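Local coordinates for molybdopterin adenylyltransferase (Pyrococcus furiosus, PDB 4LHB), which catalyses the adenylylation of molybdopterin with ATP, a step in the biosynthesis of the molybdenum or tungsten cofactor, and assembles as a homohexamer, at residues V35-D40 / Y68-D73; P113-E118 / R141-I146. All blocks are in the same frame, centred on the assembly; numbering follows the deposited sequence.

Interaction 1 of 2, residues V35-D40 / Y68-D73; sequences VITVSD and YKIVPD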
ATOM      1  N   VAL C  35      27.366   4.694   9.385  1.00 32.50           N
ATOM      2  CA  VAL C  35      27.540   4.059   8.093  1.00 30.87           C
ATOM      3  C   VAL C  35      27.319   2.559   8.287  1.00 35.38           C
ATOM      4  O   VAL C  35      27.783   1.947   9.295  1.00 34.29           O
ATOM      5  CB  VAL C  35      28.957   4.317   7.599  1.00 30.94           C
ATOM      6  CG1 VAL C  35      29.200   3.767   6.216  1.00 29.35           C
ATOM      7  CG2 VAL C  35      29.229   5.800   7.618  1.00 32.79           C
ATOM      8  N   ILE C  36      26.587   1.957   7.349  1.00 36.22           N
ATOM      9  CA  ILE C  36      26.352   0.504   7.361  1.00 32.08           C
ATOM     10  C   ILE C  36      26.627  -0.038   5.966  1.00 32.23           C
ATOM     11  O   ILE C  36      25.983   0.356   5.002  1.00 32.83           O
ATOM     12  CB  ILE C  36      24.924   0.177   7.800  1.00 28.58           C
ATOM     13  CG1 ILE C  36      24.683   0.683   9.229  1.00 28.57           C
ATOM     14  CG2 ILE C  36      24.690  -1.320   7.719  1.00 29.25           C
ATOM     15  CD1 ILE C  36      23.218   0.908   9.661  1.00 25.92           C
ATOM     16  N   THR C  37      27.602  -0.916   5.821  1.00 33.45           N
ATOM     17  CA  THR C  37      27.790  -1.509   4.497  1.00 35.86           C
ATOM     18  C   THR C  37      27.114  -2.884   4.555  1.00 31.99           C
ATOM     19  O   THR C  37      27.312  -3.628   5.499  1.00 32.62           O
ATOM     20  CB  THR C  37      29.285  -1.548   4.043  1.00 37.60           C
ATOM     21  OG1 THR C  37      29.875  -2.783   4.410  1.00 45.81           O
ATOM     22  CG2 THR C  37      30.075  -0.462   4.671  1.00 35.36           C
ATOM     23  N   VAL C  38      26.241  -3.178   3.609  1.00 31.55           N
ATOM     24  CA  VAL C  38      25.576  -4.469   3.622  1.00 32.90           C
ATOM     25  C   VAL C  38      26.109  -5.378   2.487  1.00 35.92           C
ATOM     26  O   VAL C  38      25.981  -5.063   1.278  1.00 31.93           O
ATOM     27  CB  VAL C  38      24.021  -4.341   3.698  1.00 34.53           C
ATOM     28  CG1 VAL C  38      23.589  -2.935   4.161  1.00 30.22           C
ATOM     29  CG2 VAL C  38      23.342  -4.741   2.416  1.00 32.71           C
ATOM     30  N   SER C  39      26.739  -6.489   2.910  1.00 37.57           N
ATOM     31  CA  SER C  39      27.492  -7.387   2.013  1.00 42.33           C
ATOM     32  C   SER C  39      27.725  -8.757   2.661  1.00 43.64           C
ATOM     33  O   SER C  39      28.441  -8.866   3.678  1.00 40.69           O
ATOM     34  CB  SER C  39      28.877  -6.793   1.663  1.00 45.42           C
ATOM     35  OG  SER C  39      29.537  -7.523   0.607  1.00 46.55           O
ATOM     36  N   ASP C  40      27.149  -9.800   2.064  1.00 46.53           N
ATOM     37  CA  ASP C  40      27.384 -11.159   2.556  1.00 43.20           C
ATOM     38  C   ASP C  40      28.893 -11.424   2.567  1.00 41.57           C
ATOM     39  O   ASP C  40      29.457 -11.744   3.622  1.00 38.65           O
ATOM     40  CB  ASP C  40      26.605 -12.192   1.736  1.00 40.94           C
ATOM     41  CG  ASP C  40      25.162 -12.366   2.215  1.00 46.05           C
ATOM     42  OD1 ASP C  40      24.316 -12.879   1.451  1.00 50.21           O
ATOM     43  OD2 ASP C  40      24.852 -12.015   3.369  1.00 46.45           O
ATOM     44  N   TYR C  68      29.868   2.506  12.782  1.00 35.18           N
ATOM     45  CA  TYR C  68      30.165   1.730  11.558  1.00 39.42           C
ATOM     46  C   TYR C  68      29.999   0.197  11.801  1.00 43.27           C
ATOM     47  O   TYR C  68      30.325  -0.304  12.886  1.00 45.06           O
ATOM     48  CB  TYR C  68      31.549   2.051  11.064  1.00 38.49           C
ATOM     49  CG  TYR C  68      32.043   1.176   9.968  1.00 40.88           C
ATOM     50  CD1 TYR C  68      31.396   1.110   8.764  1.00 40.52           C
ATOM     51  CD2 TYR C  68      33.206   0.432  10.129  1.00 48.86           C
ATOM     52  CE1 TYR C  68      31.873   0.313   7.733  1.00 43.31           C
ATOM     53  CE2 TYR C  68      33.689  -0.382   9.123  1.00 47.75           C
ATOM     54  CZ  TYR C  68      33.023  -0.444   7.925  1.00 45.18           C
ATOM     55  OH  TYR C  68      33.546  -1.226   6.929  1.00 42.16           O
ATOM     56  N   LYS C  69      29.439  -0.518  10.812  1.00 42.11           N
ATOM     57  CA  LYS C  69      29.279  -1.961  10.894  1.00 37.95           C
ATOM     58  C   LYS C  69      29.075  -2.561   9.526  1.00 38.56           C
ATOM     59  O   LYS C  69      28.459  -1.916   8.658  1.00 34.83           O
ATOM     60  CB  LYS C  69      28.127  -2.331  11.789  1.00 39.15           C
ATOM     61  CG  LYS C  69      28.031  -3.830  12.026  1.00 41.23           C
ATOM     62  CD  LYS C  69      27.563  -4.172  13.436  1.00 42.25           C
ATOM     63  CE  LYS C  69      26.839  -5.527  13.579  1.00 42.54           C
ATOM     64  NZ  LYS C  69      25.885  -5.452  14.740  1.00 40.61           N
ATOM     65  N   ILE C  70      29.636  -3.768   9.313  1.00 37.50           N
ATOM     66  CA  ILE C  70      29.470  -4.497   8.041  1.00 36.18           C
ATOM     67  C   ILE C  70      28.510  -5.553   8.425  1.00 37.09           C
ATOM     68  O   ILE C  70      28.738  -6.228   9.418  1.00 42.49           O
ATOM     69  CB  ILE C  70      30.742  -5.199   7.552  1.00 36.10           C
ATOM     70  CG1 ILE C  70      31.933  -4.243   7.649  1.00 41.88           C
ATOM     71  CG2 ILE C  70      30.599  -5.684   6.103  1.00 33.34           C
ATOM     72  CD1 ILE C  70      32.823  -4.226   6.397  1.00 42.92           C
ATOM     73  N   VAL C  71      27.412  -5.675   7.699  1.00 33.35           N
ATOM     74  CA  VAL C  71      26.390  -6.696   8.019  1.00 29.30           C
ATOM     75  C   VAL C  71      26.064  -7.531   6.778  1.00 29.07           C
ATOM     76  O   VAL C  71      26.134  -7.072   5.637  1.00 30.72           O
ATOM     77  CB  VAL C  71      25.089  -6.058   8.591  1.00 28.09           C
ATOM     78  CG1 VAL C  71      25.357  -5.321   9.902  1.00 29.76           C
ATOM     79  CG2 VAL C  71      24.379  -5.151   7.573  1.00 25.02           C
ATOM     80  N   PRO C  72      25.697  -8.772   6.975  1.00 31.44           N
ATOM     81  CA  PRO C  72      25.245  -9.543   5.824  1.00 34.28           C
ATOM     82  C   PRO C  72      23.982  -8.959   5.154  1.00 34.48           C
ATOM     83  O   PRO C  72      23.296  -8.139   5.749  1.00 31.90           O
ATOM     84  CB  PRO C  72      24.935 -10.904   6.431  1.00 32.39           C
ATOM     85  CG  PRO C  72      24.666 -10.612   7.839  1.00 35.20           C
ATOM     86  CD  PRO C  72      25.571  -9.511   8.225  1.00 33.94           C
ATOM     87  N   ASP C  73      23.678  -9.406   3.939  1.00 36.55           N
ATOM     88  CA  ASP C  73      22.498  -8.951   3.208  1.00 35.34           C
ATOM     89  C   ASP C  73      21.298  -9.627   3.820  1.00 33.71           C
ATOM     90  O   ASP C  73      20.732 -10.528   3.255  1.00 38.08           O
ATOM     91  CB  ASP C  73      22.642  -9.219   1.691  1.00 38.16           C
ATOM     92  CG  ASP C  73      21.947  -8.116   0.785  1.00 50.88           C
ATOM     93  OD1 ASP C  73      22.356  -8.076  -0.396  1.00 62.95           O
ATOM     94  OD2 ASP C  73      21.014  -7.293   1.183  1.00 46.42           O
TER
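Thr37 and Tyr68 meet methyl to ring edge: CG2 of Thr37 lies near the plane of the phenol, 3.6 Å from CE1 of Tyr68. They sit on neighbouring parallel strands, 32-38 and 64-71, of the mixed sheet of the MoaB/Mog fold; the short strand axes run 4.9 Å apart and diverge by only 14°. The tyrosine has CG anti to its own backbone N (chi1 171°), which lays the ring along the face carrying Val35, Thr37 and Ile70, and its OH is hydrogen-bonded to Asp49. On that same face, Thr37 OG1 lies 3.4 Å from Ile70 CG2, while its weak hydrogen bond also goes to Asp49. The opposite face carries Ile36, Val38, Lys69 and Val71. There CG2 of Ile36 and CG2 of Val71 touch at 3.8 Å, both side chains packing on Ala81 of helix 75-87. Along the ladder, Lys69 N to Val35 O is weak, whereas Val71 N to Thr37 O and Ser39 N to Val71 O are much straighter. Past the strands Asp40 takes over, crossing Pro72 and Asp73 at about a right angle. Its OD2 also receives Gln150 NE2 of a second subunit, so this end of the sheet is linked to the hexamer interface. Asp73 N reaches Asp40 OD2 at 2.9 Å from well above the carboxylate plane, 57° out of it.

Interaction 2 of 2, residues P113-E118 / R141-I146; sequences PLFDKE and RATAGI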
ATOM      1  N   PRO C 113       9.865   1.123   4.318  1.00 34.46           N
ATOM      2  CA  PRO C 113       8.568   1.211   4.973  1.00 32.81           C
ATOM      3  C   PRO C 113       8.581   1.956   6.340  1.00 30.03           C
ATOM      4  O   PRO C 113       7.532   2.276   6.880  1.00 28.55           O
ATOM      5  CB  PRO C 113       8.133  -0.278   5.108  1.00 36.96           C
ATOM      6  CG  PRO C 113       9.145  -1.108   4.357  1.00 36.70           C
ATOM      7  CD  PRO C 113      10.387  -0.265   4.305  1.00 36.66           C
ATOM      8  N   LEU C 114       9.748   2.247   6.885  1.00 28.68           N
ATOM      9  CA  LEU C 114       9.855   3.056   8.097  1.00 29.80           C
ATOM     10  C   LEU C 114       9.802   4.609   7.887  1.00 29.62           C
ATOM     11  O   LEU C 114       9.541   5.366   8.851  1.00 28.51           O
ATOM     12  CB  LEU C 114      11.148   2.705   8.837  1.00 31.52           C
ATOM     13  CG  LEU C 114      11.303   1.246   9.290  1.00 34.60           C
ATOM     14  CD1 LEU C 114      12.580   1.039  10.114  1.00 31.07           C
ATOM     15  CD2 LEU C 114      10.053   0.801  10.054  1.00 36.05           C
ATOM     16  N   PHE C 115      10.047   5.078   6.671  1.00 25.98           N
ATOM     17  CA  PHE C 115      10.111   6.496   6.411  1.00 26.93           C
ATOM     18  C   PHE C 115       8.793   7.176   6.677  1.00 25.65           C
ATOM     19  O   PHE C 115       7.818   6.759   6.127  1.00 24.79           O
ATOM     20  CB  PHE C 115      10.401   6.776   4.923  1.00 26.53           C
ATOM     21  CG  PHE C 115      11.731   6.331   4.469  1.00 27.87           C
ATOM     22  CD1 PHE C 115      12.766   6.135   5.358  1.00 29.68           C
ATOM     23  CD2 PHE C 115      11.965   6.119   3.120  1.00 29.94           C
ATOM     24  CE1 PHE C 115      14.010   5.708   4.917  1.00 30.12           C
ATOM     25  CE2 PHE C 115      13.211   5.709   2.668  1.00 29.05           C
ATOM     26  CZ  PHE C 115      14.233   5.498   3.576  1.00 29.18           C
ATOM     27  N   ASP C 116       8.767   8.260   7.443  1.00 26.25           N
ATOM     28  CA  ASP C 116       7.572   9.097   7.496  1.00 26.77           C
ATOM     29  C   ASP C 116       7.483  10.048   6.299  1.00 26.68           C
ATOM     30  O   ASP C 116       6.405  10.432   5.921  1.00 25.72           O
ATOM     31  CB  ASP C 116       7.480   9.850   8.798  1.00 28.60           C
ATOM     32  CG  ASP C 116       7.504   8.933   9.976  1.00 32.01           C
ATOM     33  OD1 ASP C 116       6.430   8.705  10.549  1.00 42.79           O
ATOM     34  OD2 ASP C 116       8.568   8.401  10.328  1.00 29.81           O
ATOM     35  N   LYS C 117       8.600  10.415   5.691  1.00 26.75           N
ATOM     36  CA  LYS C 117       8.572  11.243   4.483  1.00 29.16           C
ATOM     37  C   LYS C 117       9.636  10.699   3.553  1.00 30.79           C
ATOM     38  O   LYS C 117      10.718  10.363   4.013  1.00 31.95           O
ATOM     39  CB  LYS C 117       8.864  12.728   4.821  1.00 31.04           C
ATOM     40  CG  LYS C 117       7.809  13.712   4.270  1.00 32.87           C
ATOM     41  CD  LYS C 117       6.970  14.331   5.371  1.00 34.19           C
ATOM     42  CE  LYS C 117       5.555  14.708   4.987  1.00 34.81           C
ATOM     43  NZ  LYS C 117       5.294  15.760   3.981  1.00 33.35           N
ATOM     44  N   GLU C 118       9.333  10.531   2.274  1.00 32.15           N
ATOM     45  CA  GLU C 118      10.330  10.028   1.347  1.00 38.26           C
ATOM     46  C   GLU C 118      10.904  11.162   0.481  1.00 34.47           C
ATOM     47  O   GLU C 118      10.199  12.056   0.139  1.00 30.50           O
ATOM     48  CB  GLU C 118       9.760   8.928   0.441  1.00 45.23           C
ATOM     49  CG  GLU C 118      10.852   7.934  -0.004  1.00 53.97           C
ATOM     50  CD  GLU C 118      10.606   7.245  -1.353  1.00 67.22           C
ATOM     51  OE1 GLU C 118       9.513   7.464  -1.964  1.00 68.79           O
ATOM     52  OE2 GLU C 118      11.538   6.489  -1.802  1.00 69.03           O
ATOM     53  N   ARG C 141      19.150   1.663  -8.038  1.00 47.72           N
ATOM     54  CA  ARG C 141      18.165   1.937  -7.013  1.00 48.53           C
ATOM     55  C   ARG C 141      18.862   2.541  -5.798  1.00 40.51           C
ATOM     56  O   ARG C 141      19.969   2.162  -5.426  1.00 39.61           O
ATOM     57  CB  ARG C 141      17.325   0.683  -6.726  1.00 51.12           C
ATOM     58  CG  ARG C 141      16.856  -0.026  -8.015  1.00 56.06           C
ATOM     59  CD  ARG C 141      15.740  -1.068  -7.833  1.00 52.56           C
ATOM     60  NE  ARG C 141      15.913  -1.699  -6.541  1.00 50.71           N
ATOM     61  CZ  ARG C 141      14.959  -2.302  -5.853  1.00 49.38           C
ATOM     62  NH1 ARG C 141      13.729  -2.422  -6.353  1.00 50.09           N
ATOM     63  NH2 ARG C 141      15.258  -2.813  -4.660  1.00 48.01           N
ATOM     64  N   ALA C 142      18.246   3.562  -5.249  1.00 36.96           N
ATOM     65  CA  ALA C 142      18.819   4.284  -4.125  1.00 35.18           C
ATOM     66  C   ALA C 142      17.684   5.075  -3.626  1.00 34.04           C
ATOM     67  O   ALA C 142      16.799   5.431  -4.390  1.00 30.63           O
ATOM     68  CB  ALA C 142      19.904   5.231  -4.572  1.00 36.38           C
ATOM     69  N   THR C 143      17.693   5.359  -2.342  1.00 35.56           N
ATOM     70  CA  THR C 143      16.545   6.020  -1.743  1.00 33.82           C
ATOM     71  C   THR C 143      17.009   6.804  -0.557  1.00 28.28           C
ATOM     72  O   THR C 143      18.103   6.563  -0.046  1.00 26.48           O
ATOM     73  CB  THR C 143      15.490   4.980  -1.294  1.00 35.53           C
ATOM     74  OG1 THR C 143      14.274   5.663  -0.957  1.00 43.06           O
ATOM     75  CG2 THR C 143      15.982   4.157  -0.078  1.00 31.47           C
ATOM     76  N   ALA C 144      16.160   7.709  -0.094  1.00 25.64           N
ATOM     77  CA  ALA C 144      16.427   8.447   1.143  1.00 23.55           C
ATOM     78  C   ALA C 144      15.101   8.858   1.756  1.00 22.51           C
ATOM     79  O   ALA C 144      14.128   9.092   1.040  1.00 25.25           O
ATOM     80  CB  ALA C 144      17.320   9.654   0.848  1.00 22.32           C
ATOM     81  N   GLY C 145      15.030   8.941   3.070  1.00 21.67           N
ATOM     82  CA  GLY C 145      13.815   9.368   3.691  1.00 21.79           C
ATOM     83  C   GLY C 145      14.072   9.732   5.119  1.00 24.05           C
ATOM     84  O   GLY C 145      15.198   9.525   5.608  1.00 25.30           O
ATOM     85  N   ILE C 146      13.006  10.169   5.799  1.00 24.09           N
ATOM     86  CA  ILE C 146      13.048  10.621   7.170  1.00 24.76           C
ATOM     87  C   ILE C 146      12.252   9.706   8.053  1.00 26.83           C
ATOM     88  O   ILE C 146      11.076   9.468   7.799  1.00 26.41           O
ATOM     89  CB  ILE C 146      12.397  12.023   7.298  1.00 26.49           C
ATOM     90  CG1 ILE C 146      13.218  13.016   6.487  1.00 30.78           C
ATOM     91  CG2 ILE C 146      12.389  12.502   8.735  1.00 25.92           C
ATOM     92  CD1 ILE C 146      12.846  12.952   5.034  1.00 37.22           C
TER
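Ile146 O is gripped by two successive amides, Asp116 N at 2.6 Å and, weakly, Lys117 N at 3.4 Å. Two residues facing one across antiparallel strands make a classic beta bulge, here where strand 117-118, the outermost strand of this chain's mixed sheet, joins strand 143-148. The return bond, Ile146 N to Lys117 O, is 2.9 Å long and completes the hydrogen-bonded pair. Just before the bulge, the Phe115 ring lies flat over the backbone of Gly145. With CG of Phe115 anti to the carbonyl carbon (chi1 -66°), the ring swings over strand 143-148, and Gly145 CA stands 3.6 Å from the ring centroid, 3° off the normal, a CH-pi contact centred on the face. The absence of a side chain on Gly145 lets the phenyl come this close. An alanine in place of Phe115 would probably leave Gly145 CA without its aromatic cover and open a gap beside Gly145 and Thr143. Lys117 directs its NZ to a third subunit, where Gly100 O and Glu109 receive it, while Asp116 OD2 pairs with Lys75 of a second subunit. Two residues before Gly145, Thr143 OG1 lies at the edge of the ring, 3.8 Å from CE2 of Phe115. Glu118, extended beyond CG, crosses Thr143 at about a right angle, and its OE2 accepts a weak hydrogen bond from Thr143 OG1 at 3.0 Å.

From the N terminus, strand 32-38 comes first; the chain then passes through helices 40-44 and 51-60 and returns as strand 64-71, so interaction 1 closes a parallel crossover of 27 intervening residues. Helix 75-87, strand 92-96 and helix 107-111 follow before interaction 2 opens. Its 22 intervening residues include helix 121-133, and strand 143-148 closes them in antiparallel fashion. The two contacts are therefore in series, neither nested nor crossed. In the strand order 64-71, 32-38, 92-96, 153-159, 143-148, 117-118, they join each outermost strand of the chain's sheet to its neighbour. Their centres lie about 19 Å apart and their nearest atoms about 9 Å, yet both reach the second subunit.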